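Local coordinates for protein EvdO2 (Micromonospora carbonacea, PDB 4XAB) that is an oxygenase of the phytanoyl-CoA dioxygenase family that probably carries out an oxidative cyclization in orthosomycin biosynthesis, at residues Ile10-Arg13 and Asp14-Phe18. Residues are numbered along the deposited sequence; the frame is centred on the assembly and turned at random. Where two conformers were deposited one is given.
Sequences IDHR and DREEF
D11 and D14 answer each other across the first turn of helix 12-21, a worked example of the capping box. D11, the N-cap, brings its OD1 to the amide N of D14 at 3.1 Å, so that the donor lies nearly on the extension of the carboxylate's C-O bond. In return D14 OD2 takes the backbone N of D11 at 2.9 Å, on the anti side of the carboxylate and 25° out of its plane. The torsions place the two carboxylates for this exchange: D11 CG sits between its own N and carbonyl carbon, whereas D14 CG lies beside its N (chi1 -67°), which turns its carboxylate toward D11 N. The two carboxylates lie nearly parallel, their planes 16° apart, with D11 OD1 and D14 OD2 just 3.1 Å from each other; a water donates to D14 OD2 and, weakly, to D11 OD2. Behind the cap, E16 N to H12 O (2.9 Å) and E17 N to R13 O carry on the regular helical bonding.

The cap is compact though water reaches it; the outer side is looser, and there the H12 ring and the E16 carboxylate approach obliquely, CE1 to OE1 at 4.0 Å. On another face, I10, R15 and F18 pack on helix 89-102, and R15, in the conformer modelled here, forms a salt bridge with D103; this joins helix 12-21 to helix 89-102 at the outside of the double-stranded beta-helix fold. Two acidic groups this close would normally repel; here the two backbone N-H donors, the bridging water and the positive end of the helix dipole probably offset that cost and favour both staying ionised.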
loop_
_atom_site.group_PDB
_atom_site.type_symbol
_atom_site.label_atom_id
_atom_site.label_comp_id
_atom_site.label_asym_id
_atom_site.label_seq_id
_atom_site.Cartn_x
_atom_site.Cartn_y
_atom_site.Cartn_z
ATOM N N ILE A 10 -5.235 -15.514 11.456
ATOM C CA ILE A 10 -6.386 -15.287 10.604
ATOM C C ILE A 10 -7.359 -16.448 10.705
ATOM O O ILE A 10 -6.973 -17.585 10.996
ATOM C CB ILE A 10 -6.001 -15.068 9.124
ATOM C CG1 ILE A 10 -5.188 -16.242 8.584
ATOM C CG2 ILE A 10 -5.234 -13.750 8.955
ATOM C CD1 ILE A 10 -4.957 -16.153 7.079
ATOM N N ASP A 11 -8.636 -16.149 10.494
ATOM C CA ASP A 11 -9.642 -17.195 10.515
ATOM C C ASP A 11 -10.561 -17.075 9.312
ATOM O O ASP A 11 -10.363 -16.209 8.450
ATOM C CB ASP A 11 -10.444 -17.165 11.819
ATOM C CG ASP A 11 -11.044 -15.816 12.116
ATOM O OD1 ASP A 11 -11.342 -15.058 11.164
ATOM O OD2 ASP A 11 -11.223 -15.511 13.324
ATOM N N HIS A 12 -11.544 -17.967 9.229
ATOM C CA HIS A 12 -12.436 -17.971 8.073
ATOM C C HIS A 12 -13.125 -16.633 7.886
ATOM O O HIS A 12 -13.303 -16.171 6.760
ATOM C CB HIS A 12 -13.487 -19.065 8.208
ATOM C CG HIS A 12 -14.508 -19.052 7.117
ATOM N ND1 HIS A 12 -15.721 -18.405 7.238
ATOM C CD2 HIS A 12 -14.497 -19.603 5.879
ATOM C CE1 HIS A 12 -16.414 -18.562 6.124
ATOM N NE2 HIS A 12 -15.694 -19.286 5.285
ATOM N N ARG A 13 -13.526 -16.018 8.992
ATOM C CA ARG A 13 -14.228 -14.743 8.946
ATOM C C ARG A 13 -13.390 -13.656 8.274
ATOM O O ARG A 13 -13.918 -12.813 7.541
ATOM C CB ARG A 13 -14.613 -14.312 10.363
ATOM C CG ARG A 13 -15.370 -13.004 10.430
ATOM C CD ARG A 13 -15.371 -12.459 11.849
ATOM N NE ARG A 13 -14.014 -12.294 12.366
ATOM C CZ ARG A 13 -13.722 -11.708 13.521
ATOM N NH1 ARG A 13 -14.694 -11.229 14.281
ATOM N NH2 ARG A 13 -12.459 -11.599 13.910
ATOM N N ASP A 14 -12.081 -13.673 8.531
ATOM C CA ASP A 14 -11.174 -12.694 7.921
ATOM C C ASP A 14 -11.200 -12.845 6.405
ATOM O O ASP A 14 -11.315 -11.865 5.674
ATOM C CB ASP A 14 -9.737 -12.859 8.421
ATOM C CG ASP A 14 -9.579 -12.508 9.885
ATOM O OD1 ASP A 14 -10.115 -11.464 10.313
ATOM O OD2 ASP A 14 -8.922 -13.283 10.606
ATOM N N ARG A 15 -11.073 -14.084 5.935
ATOM C CA ARG A 15 -11.076 -14.337 4.506
ATOM C C ARG A 15 -12.424 -13.989 3.884
ATOM O O ARG A 15 -12.482 -13.439 2.769
ATOM C CB ARG A 15 -10.725 -15.802 4.226
ATOM C CG ARG A 15 -10.638 -16.148 2.753
ATOM C CD ARG A 15 -10.450 -17.649 2.563
ATOM N NE ARG A 15 -10.675 -18.056 1.179
ATOM C CZ ARG A 15 -11.858 -18.421 0.692
ATOM N NH1 ARG A 15 -12.927 -18.425 1.477
ATOM N NH2 ARG A 15 -11.974 -18.774 -0.581
ATOM N N GLU A 16 -13.498 -14.317 4.595
ATOM C CA GLU A 16 -14.832 -14.092 4.089
ATOM C C GLU A 16 -15.088 -12.601 3.892
ATOM O O GLU A 16 -15.624 -12.184 2.865
ATOM C CB GLU A 16 -15.867 -14.705 5.028
ATOM C CG GLU A 16 -17.299 -14.429 4.616
ATOM C CD GLU A 16 -18.302 -14.908 5.650
ATOM O OE1 GLU A 16 -17.964 -14.916 6.859
ATOM O OE2 GLU A 16 -19.428 -15.275 5.250
ATOM N N GLU A 17 -14.691 -11.792 4.864
ATOM C CA GLU A 17 -14.939 -10.359 4.742
ATOM C C GLU A 17 -13.990 -9.731 3.727
ATOM O O GLU A 17 -14.371 -8.787 3.023
ATOM C CB GLU A 17 -14.834 -9.669 6.104
ATOM C CG GLU A 17 -15.966 -10.047 7.074
ATOM C CD GLU A 17 -17.357 -9.897 6.467
ATOM O OE1 GLU A 17 -17.667 -8.818 5.916
ATOM O OE2 GLU A 17 -18.144 -10.866 6.539
ATOM N N PHE A 18 -12.767 -10.249 3.624
ATOM C CA PHE A 18 -11.891 -9.805 2.537
ATOM C C PHE A 18 -12.545 -10.027 1.167
ATOM O O PHE A 18 -12.511 -9.141 0.313
ATOM C CB PHE A 18 -10.528 -10.506 2.587
ATOM C CG PHE A 18 -9.636 -10.171 1.414
ATOM C CD1 PHE A 18 -8.946 -8.957 1.378
ATOM C CD2 PHE A 18 -9.505 -11.048 0.348
ATOM C CE1 PHE A 18 -8.136 -8.641 0.286
ATOM C CE2 PHE A 18 -8.704 -10.738 -0.743
ATOM C CZ PHE A 18 -8.018 -9.529 -0.767
HETATM O O HOH W 1 -9.307 -13.434 13.188
#